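NanU sialic acid binding protein (Bacteroides fragilis, PDB 4L7T) binds sialic acid with high affinity as a SusD-family outer-membrane protein that probably works with NanO. Local coordinates at residues R387-L392 / R462-E467; A455-R460 / Y472-L477. All coordinates share one frame; numbering follows the deposited sequence.

How the interactions relate
Helix 452-463 serves both contacts. Its C-terminal end and the turn after it meet residues 387-392 in interaction 1, and its middle packs against residues 472-477 in interaction 2. The centres of the two contacts lie about 11 Å apart. A salt bridge joins them directly: Arg460 NH1 of interaction 2 is 2.8 Å from Asp390 OD1 of interaction 1. Both contacts are buried, and their segments alternate along the chain. A 1,2-ethanediol, probably from the crystallisation liquor, lies about 4 Å from the side chain of Phe464, between nearest atoms, and also bonds to Asp473. The sodium ion is farther off, about 10 Å from the nearest side-chain atom of Leu474.

Interaction 1. Residues R387-L392 / R462-E467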
loop_
_atom_site.group_PDB
_atom_site.type_symbol
_atom_site.label_atom_id
_atom_site.label_comp_id
_atom_site.label_asym_id
_atom_site.label_seq_id
_atom_site.Cartn_x
_atom_site.Cartn_y
_atom_site.Cartn_z
ATOM N N ARG A 387 5.661 6.835 1.631
ATOM C CA ARG A 387 5.914 8.294 1.552
ATOM C C ARG A 387 6.116 8.908 2.878
ATOM O O ARG A 387 6.013 8.215 3.868
ATOM C CB ARG A 387 4.839 8.987 0.809
ATOM C CG ARG A 387 3.539 8.810 1.313
ATOM C CD ARG A 387 2.547 9.345 0.223
ATOM N NE ARG A 387 1.094 9.154 0.641
ATOM C CZ ARG A 387 0.415 9.962 1.455
ATOM N NH1 ARG A 387 1.018 11.044 2.051
ATOM N NH2 ARG A 387 -0.847 9.643 1.786
ATOM N N TYR A 388 6.650 10.120 2.881
ATOM C CA TYR A 388 7.137 10.693 4.123
ATOM C C TYR A 388 6.039 10.782 5.207
ATOM O O TYR A 388 6.406 10.591 6.404
ATOM C CB TYR A 388 7.769 12.065 3.899
ATOM C CG TYR A 388 8.543 12.623 5.091
ATOM C CD1 TYR A 388 9.416 11.770 5.823
ATOM C CD2 TYR A 388 8.382 13.945 5.456
ATOM C CE1 TYR A 388 10.177 12.272 6.943
ATOM C CE2 TYR A 388 9.098 14.469 6.595
ATOM C CZ TYR A 388 9.982 13.589 7.288
ATOM O OH TYR A 388 10.707 14.166 8.342
ATOM N N ALA A 389 4.757 11.065 4.847
ATOM C CA ALA A 389 3.757 11.032 5.929
ATOM C C ALA A 389 3.702 9.650 6.634
ATOM O O ALA A 389 3.420 9.596 7.833
ATOM C CB ALA A 389 2.385 11.475 5.369
ATOM N N ASP A 390 3.972 8.550 5.919
ATOM C CA ASP A 390 3.960 7.188 6.532
ATOM C C ASP A 390 5.148 7.066 7.505
ATOM O O ASP A 390 5.001 6.564 8.639
ATOM C CB ASP A 390 4.055 6.240 5.347
ATOM C CG ASP A 390 3.756 4.777 5.667
ATOM O OD1 ASP A 390 3.461 4.414 6.833
ATOM O OD2 ASP A 390 3.854 3.935 4.706
ATOM N N CYS A 391 6.339 7.585 7.133
ATOM C CA CYS A 391 7.467 7.614 8.054
ATOM C C CYS A 391 7.045 8.306 9.376
ATOM O O CYS A 391 7.300 7.760 10.460
ATOM C CB CYS A 391 8.633 8.419 7.404
ATOM S SG CYS A 391 10.071 8.553 8.466
ATOM N N LEU A 392 6.420 9.500 9.239
ATOM C CA LEU A 392 6.056 10.280 10.407
ATOM C C LEU A 392 5.047 9.508 11.292
ATOM O O LEU A 392 5.201 9.558 12.551
ATOM C CB LEU A 392 5.482 11.643 10.043
ATOM C CG LEU A 392 6.515 12.597 9.356
ATOM C CD1 LEU A 392 5.784 13.864 8.867
ATOM C CD2 LEU A 392 7.743 12.900 10.299
ATOM N N ARG A 462 -7.162 8.484 7.595
ATOM C CA ARG A 462 -7.464 9.723 6.874
ATOM C C ARG A 462 -6.375 9.938 5.829
ATOM O O ARG A 462 -6.643 10.446 4.751
ATOM C CB ARG A 462 -7.480 10.900 7.834
ATOM C CG ARG A 462 -8.631 10.812 8.800
ATOM C CD ARG A 462 -8.665 11.991 9.759
ATOM N NE ARG A 462 -9.987 12.000 10.441
ATOM C CZ ARG A 462 -10.273 12.625 11.575
ATOM N NH1 ARG A 462 -9.329 13.180 12.340
ATOM N NH2 ARG A 462 -11.528 12.613 12.059
ATOM N N GLU A 463 -5.140 9.557 6.137
ATOM C CA GLU A 463 -3.984 9.875 5.255
ATOM C C GLU A 463 -3.799 8.861 4.092
ATOM O O GLU A 463 -3.322 9.249 3.000
ATOM C CB GLU A 463 -2.709 9.793 6.151
ATOM C CG GLU A 463 -1.353 10.311 5.526
ATOM C CD GLU A 463 -1.408 11.803 5.075
ATOM O OE1 GLU A 463 -2.136 12.648 5.654
ATOM O OE2 GLU A 463 -0.663 12.066 4.075
ATOM N N PHE A 464 -4.228 7.602 4.299
ATOM C CA PHE A 464 -3.853 6.526 3.357
ATOM C C PHE A 464 -5.001 5.745 2.769
ATOM O O PHE A 464 -4.833 4.638 2.301
ATOM C CB PHE A 464 -2.902 5.551 4.090
ATOM C CG PHE A 464 -1.623 6.183 4.513
ATOM C CD1 PHE A 464 -0.757 6.701 3.592
ATOM C CD2 PHE A 464 -1.335 6.299 5.853
ATOM C CE1 PHE A 464 0.441 7.319 4.037
ATOM C CE2 PHE A 464 -0.127 6.933 6.297
ATOM C CZ PHE A 464 0.716 7.407 5.392
ATOM N N MET A 465 -6.124 6.373 2.639
ATOM C CA MET A 465 -7.224 5.614 1.946
ATOM C C MET A 465 -6.774 5.331 0.546
ATOM O O MET A 465 -6.176 6.193 -0.150
ATOM C CB MET A 465 -8.505 6.494 1.821
ATOM C CG MET A 465 -9.137 6.952 3.057
ATOM S SD MET A 465 -10.842 7.663 2.734
ATOM C CE MET A 465 -11.508 6.403 1.913
ATOM N N PHE A 466 -7.099 4.149 0.061
ATOM C CA PHE A 466 -6.657 3.703 -1.299
ATOM C C PHE A 466 -5.141 3.488 -1.466
ATOM O O PHE A 466 -4.634 3.394 -2.601
ATOM C CB PHE A 466 -7.239 4.595 -2.431
ATOM C CG PHE A 466 -8.630 5.033 -2.155
ATOM C CD1 PHE A 466 -9.699 4.082 -2.171
ATOM C CD2 PHE A 466 -8.900 6.363 -1.787
ATOM C CE1 PHE A 466 -10.950 4.472 -1.872
ATOM C CE2 PHE A 466 -10.138 6.745 -1.478
ATOM C CZ PHE A 466 -11.205 5.795 -1.532
ATOM N N GLU A 467 -4.401 3.413 -0.349
ATOM C CA GLU A 467 -2.991 3.155 -0.379
ATOM C C GLU A 467 -2.549 1.849 0.236
ATOM O O GLU A 467 -1.362 1.645 0.461
ATOM C CB GLU A 467 -2.209 4.384 0.183
ATOM C CG GLU A 467 -2.277 5.618 -0.705
ATOM C CD GLU A 467 -1.534 6.786 -0.058
ATOM O OE1 GLU A 467 -0.262 6.709 -0.107
ATOM O OE2 GLU A 467 -2.224 7.715 0.454
#
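Arg387 reaches across to Glu463 and Glu467 and forms a buried salt-bridge network with them. CG of Arg387 lies between the backbone N and the carbonyl carbon (chi1 57°), and the chain then runs extended to NE. Glu467 is gripped side-on. Arg387 NE bonds to Glu467 OE1 at 2.9 Å and Arg387 NH2 to Glu467 OE2 at 2.7 Å, each oxygen using its syn lone pair. The guanidinium and this carboxylate are nearly coplanar, 19° apart. Glu463 comes in differently. Its chain bends at chi2 (59°) and presents the anti lone pair of OE2 to Arg387 NH1, at 2.8 Å. These bonds hold the guanidinium in a fixed plane. Phe464 covers one of its faces, with CE1 3.4 Å above the guanidinium plane and offset toward the rim. The tip of the same ring presses on the first turn of the opposite helix, where Phe464 CZ is 3.5 Å from Asp390 CB. Ala389 CB packs against Glu463 OE2 at 3.4 Å. Further charges extend the network: Glu266 pairs with Arg387, Lys365 with Glu467, and Arg339 and Arg416 with Glu463. Arg387 is the N-cap of helix 388-401, where strand 383-387 ends. Its partners lie at the end of helix 452-463 and in the type II turn that follows, with helix 407-418 alongside.

Interaction 2. Residues A455-R460 / Y472-L477; sequences AILKER and YDLRLL. With EDO (1,2-ethanediol), chain D.
Leu457 packs against Leu477 and Leu474 and forms the apolar, tightly packed part of this contact. Leu457 and Leu477 meet tip to tip, with Leu457 CG 3.8 Å from Leu477 CD1. Leu474 crosses Leu457 at about a right angle, and its CD2 touches Leu457 CD1 at 4.1 Å. The other methyl of Leu457, CD2, lies beside Asp473 CB at 3.9 Å. This leucine therefore fits among three residues of the facing helix.

Next to the leucines, the contact turns polar. Arg460 bends at chi3 (63°), which turns its NE toward Asp473. Arg460 NE bonds to Asp473 OD2 at 2.8 Å, close to the guanidinium plane. The carboxylate is steeply turned, 69° from that plane, and OD2 is approached from above its own plane. NE is shared between the two oxygens, with the straighter bond to OD2. The bonds from NE and NH2 to OD1 are weak.

The two helices run antiparallel, at 163° between their directions, and their axes approach to 10.9 Å. They form a helical hairpin, with residues 464-469 connecting helix 452-463 to helix 470-477. It belongs to the largely helical fold of the SusD family, which is related to TPR proteins. Helix 388-401 packs beside both helices through Ile456, Arg460, Leu476 and Leu477.

The other side is looser and is filled by small molecules. A water donates to Leu457 O at 2.8 Å, while its bond to Asp473 OD2 is weak. The water is also hydrogen-bonded to O2 of a 1,2-ethanediol, probably from the crystallisation liquor. As modelled, this diol O2 donates to Asp473 OD2 at 2.7 Å, and the diol also bonds to Met461 O. Its exact placement is doubtful, because it sits too close to Arg460 O.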
loop_
_atom_site.group_PDB
_atom_site.type_symbol
_atom_site.label_atom_id
_atom_site.label_comp_id
_atom_site.label_asym_id
_atom_site.label_seq_id
_atom_site.Cartn_x
_atom_site.Cartn_y
_atom_site.Cartn_z
ATOM N N ALA A 455 -5.689 7.480 18.033
ATOM C CA ALA A 455 -5.484 8.720 17.311
ATOM C C ALA A 455 -4.611 8.439 16.043
ATOM O O ALA A 455 -4.893 8.981 14.995
ATOM C CB ALA A 455 -4.788 9.744 18.190
ATOM N N ILE A 456 -3.641 7.594 16.220
ATOM C CA ILE A 456 -2.713 7.217 15.119
ATOM C C ILE A 456 -3.454 6.325 14.106
ATOM O O ILE A 456 -3.272 6.511 12.902
ATOM C CB ILE A 456 -1.463 6.541 15.641
ATOM C CG1 ILE A 456 -0.660 7.581 16.456
ATOM C CG2 ILE A 456 -0.535 5.984 14.459
ATOM C CD1 ILE A 456 0.459 7.016 17.354
ATOM N N LEU A 457 -4.231 5.339 14.559
ATOM C CA LEU A 457 -5.066 4.591 13.564
ATOM C C LEU A 457 -5.936 5.542 12.729
ATOM O O LEU A 457 -6.106 5.416 11.513
ATOM C CB LEU A 457 -5.991 3.511 14.223
ATOM C CG LEU A 457 -5.376 2.241 14.686
ATOM C CD1 LEU A 457 -6.423 1.411 15.416
ATOM C CD2 LEU A 457 -4.890 1.472 13.415
ATOM N N LYS A 458 -6.568 6.494 13.425
ATOM C CA LYS A 458 -7.448 7.470 12.813
ATOM C C LYS A 458 -6.657 8.305 11.804
ATOM O O LYS A 458 -7.128 8.537 10.702
ATOM C CB LYS A 458 -8.113 8.353 13.927
ATOM C CG LYS A 458 -8.821 9.527 13.267
ATOM C CD LYS A 458 -9.624 10.338 14.394
ATOM C CE LYS A 458 -8.657 11.167 15.277
ATOM N NZ LYS A 458 -9.374 11.540 16.513
ATOM N N GLU A 459 -5.447 8.729 12.177
ATOM C CA GLU A 459 -4.686 9.599 11.313
ATOM C C GLU A 459 -4.258 8.804 10.048
ATOM O O GLU A 459 -4.284 9.339 8.931
ATOM C CB GLU A 459 -3.432 10.129 12.003
ATOM C CG GLU A 459 -2.906 11.411 11.220
ATOM C CD GLU A 459 -3.908 12.539 11.202
ATOM O OE1 GLU A 459 -4.668 12.680 12.235
ATOM O OE2 GLU A 459 -3.929 13.339 10.273
ATOM N N ARG A 460 -3.924 7.540 10.235
ATOM C CA ARG A 460 -3.542 6.680 9.083
ATOM C C ARG A 460 -4.727 6.398 8.192
ATOM O O ARG A 460 -4.548 6.248 7.007
ATOM C CB ARG A 460 -2.867 5.414 9.605
ATOM C CG ARG A 460 -1.476 5.669 10.260
ATOM C CD ARG A 460 -0.715 4.365 10.611
ATOM N NE ARG A 460 -0.374 3.520 9.437
ATOM C CZ ARG A 460 0.733 3.684 8.686
ATOM N NH1 ARG A 460 1.625 4.616 8.999
ATOM N NH2 ARG A 460 1.035 2.844 7.663
ATOM N N TYR A 472 -3.557 -3.853 7.123
ATOM C CA TYR A 472 -2.311 -4.153 7.845
ATOM C C TYR A 472 -2.148 -3.280 9.146
ATOM O O TYR A 472 -1.479 -3.794 10.078
ATOM C CB TYR A 472 -1.128 -3.878 6.904
ATOM C CG TYR A 472 -0.837 -4.935 5.882
ATOM C CD1 TYR A 472 -0.982 -6.283 6.167
ATOM C CD2 TYR A 472 -0.347 -4.544 4.601
ATOM C CE1 TYR A 472 -0.567 -7.242 5.211
ATOM C CE2 TYR A 472 0.065 -5.502 3.633
ATOM C CZ TYR A 472 -0.015 -6.843 3.999
ATOM O OH TYR A 472 0.384 -7.786 3.099
ATOM N N ASP A 473 -2.742 -2.087 9.197
ATOM C CA ASP A 473 -2.631 -1.202 10.394
ATOM C C ASP A 473 -3.425 -1.859 11.560
ATOM O O ASP A 473 -2.898 -1.951 12.685
ATOM C CB ASP A 473 -3.171 0.162 10.133
ATOM C CG ASP A 473 -2.236 1.024 9.198
ATOM O OD1 ASP A 473 -1.075 0.650 8.941
ATOM O OD2 ASP A 473 -2.697 2.090 8.766
ATOM N N LEU A 474 -4.612 -2.362 11.247
ATOM C CA LEU A 474 -5.401 -3.088 12.265
ATOM C C LEU A 474 -4.695 -4.344 12.654
ATOM O O LEU A 474 -4.613 -4.615 13.851
ATOM C CB LEU A 474 -6.842 -3.408 11.797
ATOM C CG LEU A 474 -7.653 -2.147 11.491
ATOM C CD1 LEU A 474 -9.006 -2.476 10.882
ATOM C CD2 LEU A 474 -7.959 -1.335 12.785
ATOM N N ARG A 475 -4.207 -5.102 11.686
ATOM C CA ARG A 475 -3.537 -6.379 11.996
ATOM C C ARG A 475 -2.322 -6.178 12.881
ATOM O O ARG A 475 -2.059 -7.008 13.746
ATOM C CB ARG A 475 -3.039 -7.101 10.717
ATOM C CG ARG A 475 -4.195 -7.755 9.964
ATOM C CD ARG A 475 -4.455 -9.238 10.362
ATOM N NE ARG A 475 -3.374 -10.105 9.952
ATOM C CZ ARG A 475 -2.571 -10.838 10.697
ATOM N NH1 ARG A 475 -2.627 -10.819 12.023
ATOM N NH2 ARG A 475 -1.648 -11.562 10.099
ATOM N N LEU A 476 -1.540 -5.119 12.647
ATOM C CA LEU A 476 -0.345 -4.942 13.487
ATOM C C LEU A 476 -0.792 -4.796 14.973
ATOM O O LEU A 476 -0.180 -5.325 15.895
ATOM C CB LEU A 476 0.445 -3.691 12.997
ATOM C CG LEU A 476 1.439 -3.149 14.048
ATOM C CD1 LEU A 476 2.591 -4.088 14.079
ATOM C CD2 LEU A 476 1.876 -1.717 13.584
ATOM N N LEU A 477 -1.859 -4.048 15.196
ATOM C CA LEU A 477 -2.240 -3.746 16.594
ATOM C C LEU A 477 -2.841 -4.937 17.307
ATOM O O LEU A 477 -2.690 -5.044 18.542
ATOM C CB LEU A 477 -3.090 -2.528 16.690
ATOM C CG LEU A 477 -2.248 -1.247 16.411
ATOM C CD1 LEU A 477 -3.061 -0.033 16.652
ATOM C CD2 LEU A 477 -0.980 -1.139 17.199
HETATM C C1 EDO D . -6.410 3.579 5.315
HETATM O O1 EDO D . -7.558 4.519 5.088
HETATM C C2 EDO D . -5.134 3.698 6.194
HETATM O O2 EDO D . -4.830 2.999 7.479
HETATM O O HOH W 1 -5.750 2.964 10.121
#